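Local coordinates for Phthiocerol/phthiodiolone dimycocerosyl transferase (Mycobacterium tuberculosis, PDB 1Q9J), which probably catalyses the last step of phthiocerol dimycocerosate synthesis, transferring mycocerosyl groups from mycocerosic acid synthase onto phthiocerol and related alcohols, at residues 207-213 / 366-372; 376-380 / 391-396. All coordinates share one frame. Numbering follows the deposited sequence.

How the interactions relate
Interaction 1 (207-213 with 366-372) closes before interaction 2 (376-380 with 391-396) opens, and their centres lie about 11 Å apart. The two meet different sheets. Strand 360-368, which enters interaction 1, is the edge strand of a sheet otherwise built from N-terminal strands, whereas interaction 2 is a hairpin of the other large sheet. Segment 207-213 bridges them: it runs along 366-372, and at V213 begins strand 213-216, the neighbour of 387-393. P212 O probably accepts a hydrogen bond from G394 N at 2.9 Å, and V211 CG1 lies 3.2 Å from G394 N. The rings of F368 and H393 also meet. The contacts therefore join the two large sheets, which probably belong to the two related domains.

Interaction 1 of 2, residues 207-213 / 366-372; sequences LPQAVPV and GQFYCSI
V211, Y369 and Q209 organise this pairing of two extended chains, which run in broadly opposing directions, 132° apart end to end, without forming a regular sheet. Segment 207-213 has no regular secondary structure but keeps extended backbone angles, helped by the restricted phi of P208 and P212. Opposite it, strand 360-368 ends at F368 and the chain continues as a loop. CA atoms approach to 3.7 Å for P208 and S371 and to 4.2 Å for A210 and Y369, then separate to 6.8 Å for V213 and Q367. Alternate amides of the first segment hold the chains together: V211 N donates to F368 O at 3.1 Å, and Q209 N to C370 O at 3.2 Å. V211, a t rotamer, is buried; its CG2 packs 3.8 Å from F368 CB and 3.4 Å from C370 SG, a niche suited to a compact branched side chain. Y369, in the m rotamer, turns a ring face to A210, whose CA lies 3.9 Å from the ring centroid in a CH-pi contact, with A210 CB 3.5 Å from Y369 CE2; the small methyl lets the ring come this close. The same ring meets Y121 edge-to-face. The aliphatic part of Q209 covers I372, Q209 CG lying 3.2 Å from I372 CG1; at the other end V213 CG2 packs 3.6 Å from Q367 CG. The F368 ring leads away, its side chain about 5 Å from that of H124, the probable proton acceptor. A strand lent by the C-terminal half to the N-terminal sheet, beside the probable catalytic histidine, is typical of the chloramphenicol acetyltransferase-like fold.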
ATOM      1  N   LEU A 207      -8.847  10.547 -16.715  1.00 98.60           N
ATOM      2  CA  LEU A 207      -7.417  10.620 -16.455  1.00 96.69           C
ATOM      3  C   LEU A 207      -7.125  10.761 -14.960  1.00 95.39           C
ATOM      4  O   LEU A 207      -7.771  11.544 -14.255  1.00 96.78           O
ATOM      5  CB  LEU A 207      -6.796  11.774 -17.251  1.00 96.20           C
ATOM      6  CG  LEU A 207      -7.661  13.014 -17.525  1.00 93.41           C
ATOM      7  CD1 LEU A 207      -7.736  13.882 -16.278  1.00 92.00           C
ATOM      8  CD2 LEU A 207      -7.064  13.804 -18.678  1.00 91.18           C
ATOM      9  N   PRO A 208      -6.162   9.967 -14.462  1.00 92.01           N
ATOM     10  CA  PRO A 208      -5.709   9.912 -13.069  1.00 87.33           C
ATOM     11  C   PRO A 208      -4.746  11.027 -12.733  1.00 82.89           C
ATOM     12  O   PRO A 208      -3.876  11.349 -13.536  1.00 84.62           O
ATOM     13  CB  PRO A 208      -5.021   8.546 -12.975  1.00 88.31           C
ATOM     14  CG  PRO A 208      -5.516   7.782 -14.176  1.00 90.00           C
ATOM     15  CD  PRO A 208      -5.573   8.855 -15.224  1.00 92.13           C
ATOM     16  N   GLN A 209      -4.893  11.610 -11.545  1.00 79.23           N
ATOM     17  CA  GLN A 209      -3.996  12.682 -11.103  1.00 75.34           C
ATOM     18  C   GLN A 209      -3.374  12.291  -9.747  1.00 71.25           C
ATOM     19  O   GLN A 209      -4.052  11.734  -8.882  1.00 68.62           O
ATOM     20  CB  GLN A 209      -4.755  14.021 -10.969  1.00 77.82           C
ATOM     21  CG  GLN A 209      -5.561  14.512 -12.215  1.00 75.98           C
ATOM     22  CD  GLN A 209      -4.701  15.097 -13.344  1.00 77.11           C
ATOM     23  OE1 GLN A 209      -3.901  16.012 -13.130  1.00 77.05           O
ATOM     24  NE2 GLN A 209      -4.888  14.581 -14.558  1.00 75.17           N
ATOM     25  N   ALA A 210      -2.083  12.577  -9.586  1.00 67.86           N
ATOM     26  CA  ALA A 210      -1.341  12.274  -8.361  1.00 64.89           C
ATOM     27  C   ALA A 210      -2.132  12.662  -7.119  1.00 63.88           C
ATOM     28  O   ALA A 210      -2.902  13.616  -7.147  1.00 66.96           O
ATOM     29  CB  ALA A 210      -0.008  13.011  -8.364  1.00 59.06           C
ATOM     30  N   VAL A 211      -1.956  11.921  -6.031  1.00 63.70           N
ATOM     31  CA  VAL A 211      -2.659  12.241  -4.795  1.00 61.26           C
ATOM     32  C   VAL A 211      -1.693  12.999  -3.877  1.00 60.23           C
ATOM     33  O   VAL A 211      -0.539  12.602  -3.698  1.00 55.98           O
ATOM     34  CB  VAL A 211      -3.168  10.954  -4.093  1.00 62.85           C
ATOM     35  CG1 VAL A 211      -4.041  11.301  -2.896  1.00 60.28           C
ATOM     36  CG2 VAL A 211      -3.945  10.105  -5.075  1.00 59.67           C
ATOM     37  N   PRO A 212      -2.142  14.129  -3.309  1.00 61.27           N
ATOM     38  CA  PRO A 212      -1.227  14.856  -2.427  1.00 59.91           C
ATOM     39  C   PRO A 212      -0.753  13.947  -1.294  1.00 58.28           C
ATOM     40  O   PRO A 212      -1.548  13.195  -0.721  1.00 54.99           O
ATOM     41  CB  PRO A 212      -2.073  16.039  -1.946  1.00 57.77           C
ATOM     42  CG  PRO A 212      -3.495  15.562  -2.106  1.00 60.17           C
ATOM     43  CD  PRO A 212      -3.446  14.807  -3.402  1.00 61.05           C
ATOM     44  N   VAL A 213       0.547  14.001  -1.009  1.00 55.99           N
ATOM     45  CA  VAL A 213       1.156  13.196   0.050  1.00 55.63           C
ATOM     46  C   VAL A 213       2.096  14.000   0.931  1.00 57.56           C
ATOM     47  O   VAL A 213       3.144  14.464   0.468  1.00 53.62           O
ATOM     48  CB  VAL A 213       2.016  12.029  -0.494  1.00 54.30           C
ATOM     49  CG1 VAL A 213       2.604  11.236   0.679  1.00 41.05           C
ATOM     50  CG2 VAL A 213       1.190  11.129  -1.398  1.00 57.59           C
ATOM     51  N   GLY A 366       6.438   6.560  -1.633  1.00 65.80           N
ATOM     52  CA  GLY A 366       5.331   5.890  -2.279  1.00 65.52           C
ATOM     53  C   GLY A 366       4.198   6.869  -2.447  1.00 67.20           C
ATOM     54  O   GLY A 366       3.967   7.730  -1.595  1.00 68.72           O
ATOM     55  N   GLN A 367       3.483   6.755  -3.554  1.00 66.75           N
ATOM     56  CA  GLN A 367       2.378   7.661  -3.792  1.00 66.26           C
ATOM     57  C   GLN A 367       1.355   7.005  -4.693  1.00 66.43           C
ATOM     58  O   GLN A 367       1.677   6.100  -5.455  1.00 69.53           O
ATOM     59  CB  GLN A 367       2.889   8.947  -4.440  1.00 64.83           C
ATOM     60  CG  GLN A 367       1.813   9.977  -4.732  1.00 58.65           C
ATOM     61  CD  GLN A 367       2.387  11.274  -5.290  1.00 58.38           C
ATOM     62  OE1 GLN A 367       1.685  12.282  -5.386  1.00 51.15           O
ATOM     63  NE2 GLN A 367       3.669  11.248  -5.665  1.00 52.97           N
ATOM     64  N   PHE A 368       0.119   7.467  -4.590  1.00 64.94           N
ATOM     65  CA  PHE A 368      -0.958   6.940  -5.403  1.00 65.22           C
ATOM     66  C   PHE A 368      -1.285   7.915  -6.527  1.00 67.68           C
ATOM     67  O   PHE A 368      -0.902   9.088  -6.481  1.00 69.02           O
ATOM     68  CB  PHE A 368      -2.207   6.727  -4.551  1.00 63.73           C
ATOM     69  CG  PHE A 368      -2.015   5.755  -3.419  1.00 67.12           C
ATOM     70  CD1 PHE A 368      -2.339   6.118  -2.117  1.00 65.93           C
ATOM     71  CD2 PHE A 368      -1.517   4.474  -3.652  1.00 68.18           C
ATOM     72  CE1 PHE A 368      -2.172   5.226  -1.068  1.00 62.84           C
ATOM     73  CE2 PHE A 368      -1.348   3.575  -2.604  1.00 66.33           C
ATOM     74  CZ  PHE A 368      -1.676   3.954  -1.310  1.00 64.04           C
ATOM     75  N   TYR A 369      -1.993   7.424  -7.540  1.00 69.58           N
ATOM     76  CA  TYR A 369      -2.410   8.260  -8.659  1.00 69.03           C
ATOM     77  C   TYR A 369      -3.829   7.940  -9.067  1.00 71.37           C
ATOM     78  O   TYR A 369      -4.104   7.829 -10.249  1.00 74.29           O
ATOM     79  CB  TYR A 369      -1.511   8.063  -9.872  1.00 65.56           C
ATOM     80  CG  TYR A 369      -0.194   8.787  -9.783  1.00 70.56           C
ATOM     81  CD1 TYR A 369       0.816   8.338  -8.930  1.00 72.48           C
ATOM     82  CD2 TYR A 369       0.057   9.917 -10.569  1.00 70.04           C
ATOM     83  CE1 TYR A 369       2.046   8.994  -8.866  1.00 74.66           C
ATOM     84  CE2 TYR A 369       1.282  10.578 -10.512  1.00 71.22           C
ATOM     85  CZ  TYR A 369       2.269  10.109  -9.660  1.00 72.35           C
ATOM     86  OH  TYR A 369       3.487  10.735  -9.599  1.00 72.86           O
ATOM     87  N   CYS A 370      -4.729   7.771  -8.107  1.00 71.91           N
ATOM     88  CA  CYS A 370      -6.104   7.493  -8.473  1.00 74.72           C
ATOM     89  C   CYS A 370      -6.684   8.699  -9.221  1.00 75.89           C
ATOM     90  O   CYS A 370      -6.104   9.792  -9.209  1.00 72.27           O
ATOM     91  CB  CYS A 370      -6.922   7.172  -7.228  1.00 77.98           C
ATOM     92  SG  CYS A 370      -6.651   8.285  -5.856  1.00 88.32           S
ATOM     93  N   SER A 371      -7.819   8.503  -9.887  1.00 78.85           N
ATOM     94  CA  SER A 371      -8.428   9.596 -10.632  1.00 83.24           C
ATOM     95  C   SER A 371      -8.989  10.660  -9.686  1.00 84.84           C
ATOM     96  O   SER A 371      -9.482  10.339  -8.608  1.00 84.20           O
ATOM     97  CB  SER A 371      -9.531   9.065 -11.568  1.00 82.29           C
ATOM     98  OG  SER A 371     -10.606   8.491 -10.845  1.00 82.86           O
ATOM     99  N   ILE A 372      -8.890  11.926 -10.093  1.00 87.91           N
ATOM    100  CA  ILE A 372      -9.376  13.068  -9.309  1.00 87.73           C
ATOM    101  C   ILE A 372     -10.693  12.738  -8.609  1.00 86.88           C
ATOM    102  O   ILE A 372     -11.445  11.874  -9.059  1.00 87.54           O
ATOM    103  CB  ILE A 372      -9.581  14.331 -10.228  1.00 88.72           C
ATOM    104  CG1 ILE A 372      -8.243  15.037 -10.473  1.00 86.72           C
ATOM    105  CG2 ILE A 372     -10.582  15.304  -9.608  1.00 87.58           C
ATOM    106  CD1 ILE A 372      -7.676  15.768  -9.254  1.00 85.23           C
TER

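Interaction 2 of 2, residues 376-380 / 391-396; sequences LDLYS and EHHGHI
This is the buried antiparallel pairing of a beta hairpin, where strand 378-384 begins and strand 387-393 ends. The axes of 378-380 and 391-393 approach to 4.7 Å, with 154° between their N-to-C directions. L378 and H393 form a hydrogen-bonded pair, L378 N to H393 O at 3.2 Å and H393 N to L378 O at 2.8 Å. S380 and E391 form the next, with S380 N to E391 O at 3.0 Å and a weak return bond from E391 N to S380 O at 2.9 Å. Between them Y379 and H392 are a non-hydrogen-bonded pair, CA atoms 4.5 Å apart, close enough for flat rings to stack. In the mixed sheet, strand 342-345 flanks the hairpin beyond Y379 and strand 213-216 beyond H392. Y379 (chi1 m) and H392 (chi1 t) stack face-to-face beneath helix 399-412, centroids 4.0 Å apart and planes at 27°, yet their polar atoms find partners: H392 ND1 donates to L378 O at 3.3 Å, and Y379 OH is hydrogen-bonded to E249 and S402. On the other sheet face apolar L378 suits burial, its CD2 4.0 Å from H393 CD2; H393 NE2 makes a weak 2.8 Å hydrogen bond to E391 OE2, while E391 OE1 salt-bridges R215. At G394 (phi 110°, psi 156°) a CB would jam against H393 O, so glycine fits.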
ATOM      1  N   LEU A 376      -9.726   9.801  -0.767  1.00 67.23           N
ATOM      2  CA  LEU A 376      -8.728   8.988  -0.123  1.00 65.42           C
ATOM      3  C   LEU A 376      -8.102   9.667   1.075  1.00 66.91           C
ATOM      4  O   LEU A 376      -7.143  10.426   0.942  1.00 67.58           O
ATOM      5  CB  LEU A 376      -7.633   8.604  -1.118  1.00 62.31           C
ATOM      6  CG  LEU A 376      -6.525   7.705  -0.556  1.00 60.54           C
ATOM      7  CD1 LEU A 376      -7.125   6.362  -0.197  1.00 60.91           C
ATOM      8  CD2 LEU A 376      -5.414   7.543  -1.567  1.00 59.49           C
ATOM      9  N   ASP A 377      -8.654   9.417   2.252  1.00 65.38           N
ATOM     10  CA  ASP A 377      -8.069  10.000   3.448  1.00 63.15           C
ATOM     11  C   ASP A 377      -7.312   8.846   4.101  1.00 60.52           C
ATOM     12  O   ASP A 377      -7.918   7.988   4.734  1.00 60.99           O
ATOM     13  CB  ASP A 377      -9.156  10.514   4.388  1.00 62.73           C
ATOM     14  CG  ASP A 377      -8.717  11.737   5.144  1.00 64.79           C
ATOM     15  OD1 ASP A 377      -7.536  11.755   5.579  1.00 61.86           O
ATOM     16  OD2 ASP A 377      -9.545  12.671   5.297  1.00 67.44           O
ATOM     17  N   LEU A 378      -5.993   8.818   3.955  1.00 55.96           N
ATOM     18  CA  LEU A 378      -5.237   7.713   4.520  1.00 53.40           C
ATOM     19  C   LEU A 378      -3.910   8.054   5.198  1.00 53.00           C
ATOM     20  O   LEU A 378      -3.175   8.917   4.730  1.00 54.71           O
ATOM     21  CB  LEU A 378      -4.996   6.666   3.426  1.00 55.29           C
ATOM     22  CG  LEU A 378      -4.066   5.486   3.750  1.00 56.41           C
ATOM     23  CD1 LEU A 378      -4.864   4.223   4.014  1.00 54.11           C
ATOM     24  CD2 LEU A 378      -3.126   5.281   2.596  1.00 50.34           C
ATOM     25  N   TYR A 379      -3.613   7.370   6.306  1.00 52.02           N
ATOM     26  CA  TYR A 379      -2.358   7.566   7.040  1.00 49.64           C
ATOM     27  C   TYR A 379      -1.462   6.360   6.723  1.00 48.95           C
ATOM     28  O   TYR A 379      -1.942   5.322   6.273  1.00 45.48           O
ATOM     29  CB  TYR A 379      -2.598   7.630   8.557  1.00 51.29           C
ATOM     30  CG  TYR A 379      -3.195   8.925   9.071  1.00 52.86           C
ATOM     31  CD1 TYR A 379      -4.574   9.067   9.229  1.00 52.14           C
ATOM     32  CD2 TYR A 379      -2.377  10.009   9.404  1.00 53.77           C
ATOM     33  CE1 TYR A 379      -5.122  10.252   9.704  1.00 53.64           C
ATOM     34  CE2 TYR A 379      -2.914  11.201   9.878  1.00 51.98           C
ATOM     35  CZ  TYR A 379      -4.290  11.315  10.030  1.00 55.76           C
ATOM     36  OH  TYR A 379      -4.836  12.486  10.515  1.00 58.45           O
ATOM     37  N   SER A 380      -0.167   6.486   6.969  1.00 46.04           N
ATOM     38  CA  SER A 380       0.746   5.399   6.678  1.00 47.92           C
ATOM     39  C   SER A 380       2.077   5.612   7.384  1.00 48.37           C
ATOM     40  O   SER A 380       2.444   6.741   7.671  1.00 53.15           O
ATOM     41  CB  SER A 380       0.947   5.317   5.166  1.00 47.62           C
ATOM     42  OG  SER A 380       2.320   5.100   4.826  1.00 55.34           O
ATOM     43  N   GLU A 391       2.999   9.530   7.262  1.00 59.92           N
ATOM     44  CA  GLU A 391       2.465  10.044   6.010  1.00 54.96           C
ATOM     45  C   GLU A 391       0.954  10.191   6.019  1.00 53.84           C
ATOM     46  O   GLU A 391       0.238   9.438   6.677  1.00 53.78           O
ATOM     47  CB  GLU A 391       2.855   9.140   4.843  1.00 49.79           C
ATOM     48  CG  GLU A 391       4.314   9.180   4.487  1.00 55.19           C
ATOM     49  CD  GLU A 391       4.587   8.525   3.150  1.00 57.40           C
ATOM     50  OE1 GLU A 391       5.766   8.419   2.756  1.00 55.27           O
ATOM     51  OE2 GLU A 391       3.612   8.107   2.494  1.00 61.84           O
ATOM     52  N   HIS A 392       0.478  11.175   5.272  1.00 52.36           N
ATOM     53  CA  HIS A 392      -0.943  11.423   5.156  1.00 49.33           C
ATOM     54  C   HIS A 392      -1.128  11.621   3.647  1.00 52.11           C
ATOM     55  O   HIS A 392      -0.454  12.451   3.022  1.00 51.94           O
ATOM     56  CB  HIS A 392      -1.315  12.674   5.942  1.00 48.15           C
ATOM     57  CG  HIS A 392      -2.757  12.729   6.351  1.00 47.86           C
ATOM     58  ND1 HIS A 392      -3.742  11.993   5.726  1.00 54.07           N
ATOM     59  CD2 HIS A 392      -3.387  13.494   7.272  1.00 49.16           C
ATOM     60  CE1 HIS A 392      -4.919  12.309   6.242  1.00 51.28           C
ATOM     61  NE2 HIS A 392      -4.732  13.218   7.179  1.00 50.52           N
ATOM     62  N   HIS A 393      -2.018  10.808   3.084  1.00 52.34           N
ATOM     63  CA  HIS A 393      -2.325  10.789   1.668  1.00 53.12           C
ATOM     64  C   HIS A 393      -3.713  11.314   1.444  1.00 57.14           C
ATOM     65  O   HIS A 393      -4.569  11.170   2.311  1.00 58.75           O
ATOM     66  CB  HIS A 393      -2.286   9.363   1.137  1.00 51.64           C
ATOM     67  CG  HIS A 393      -0.941   8.725   1.217  1.00 49.68           C
ATOM     68  ND1 HIS A 393      -0.095   8.638   0.133  1.00 48.66           N
ATOM     69  CD2 HIS A 393      -0.292   8.138   2.249  1.00 48.84           C
ATOM     70  CE1 HIS A 393       1.015   8.020   0.493  1.00 46.27           C
ATOM     71  NE2 HIS A 393       0.920   7.707   1.774  1.00 48.17           N
ATOM     72  N   GLY A 394      -3.947  11.912   0.278  1.00 61.75           N
ATOM     73  CA  GLY A 394      -5.275  12.415  -0.021  1.00 68.00           C
ATOM     74  C   GLY A 394      -5.447  13.913  -0.053  1.00 70.73           C
ATOM     75  O   GLY A 394      -4.691  14.662   0.568  1.00 68.10           O
ATOM     76  N   HIS A 395      -6.467  14.338  -0.789  1.00 78.30           N
ATOM     77  CA  HIS A 395      -6.799  15.754  -0.935  1.00 85.36           C
ATOM     78  C   HIS A 395      -7.464  16.255   0.346  1.00 88.67           C
ATOM     79  O   HIS A 395      -8.674  16.112   0.527  1.00 88.95           O
ATOM     80  CB  HIS A 395      -7.764  15.949  -2.108  1.00 86.99           C
ATOM     81  CG  HIS A 395      -7.233  15.460  -3.421  1.00 91.30           C
ATOM     82  ND1 HIS A 395      -6.163  16.049  -4.061  1.00 91.40           N
ATOM     83  CD2 HIS A 395      -7.636  14.446  -4.221  1.00 93.85           C
ATOM     84  CE1 HIS A 395      -5.933  15.420  -5.201  1.00 91.76           C
ATOM     85  NE2 HIS A 395      -6.813  14.442  -5.322  1.00 95.15           N
ATOM     86  N   ILE A 396      -6.675  16.845   1.233  1.00 91.79           N
ATOM     87  CA  ILE A 396      -7.214  17.353   2.481  1.00 97.85           C
ATOM     88  C   ILE A 396      -6.607  18.703   2.847  1.00103.00           C
ATOM     89  O   ILE A 396      -5.466  19.009   2.473  1.00103.61           O
ATOM     90  CB  ILE A 396      -6.970  16.364   3.648  1.00 97.09           C
ATOM     91  CG1 ILE A 396      -5.468  16.117   3.817  1.00 94.27           C
ATOM     92  CG2 ILE A 396      -7.699  15.057   3.380  1.00 96.57           C
ATOM     93  CD1 ILE A 396      -5.083  15.621   5.179  1.00 88.43           C
TER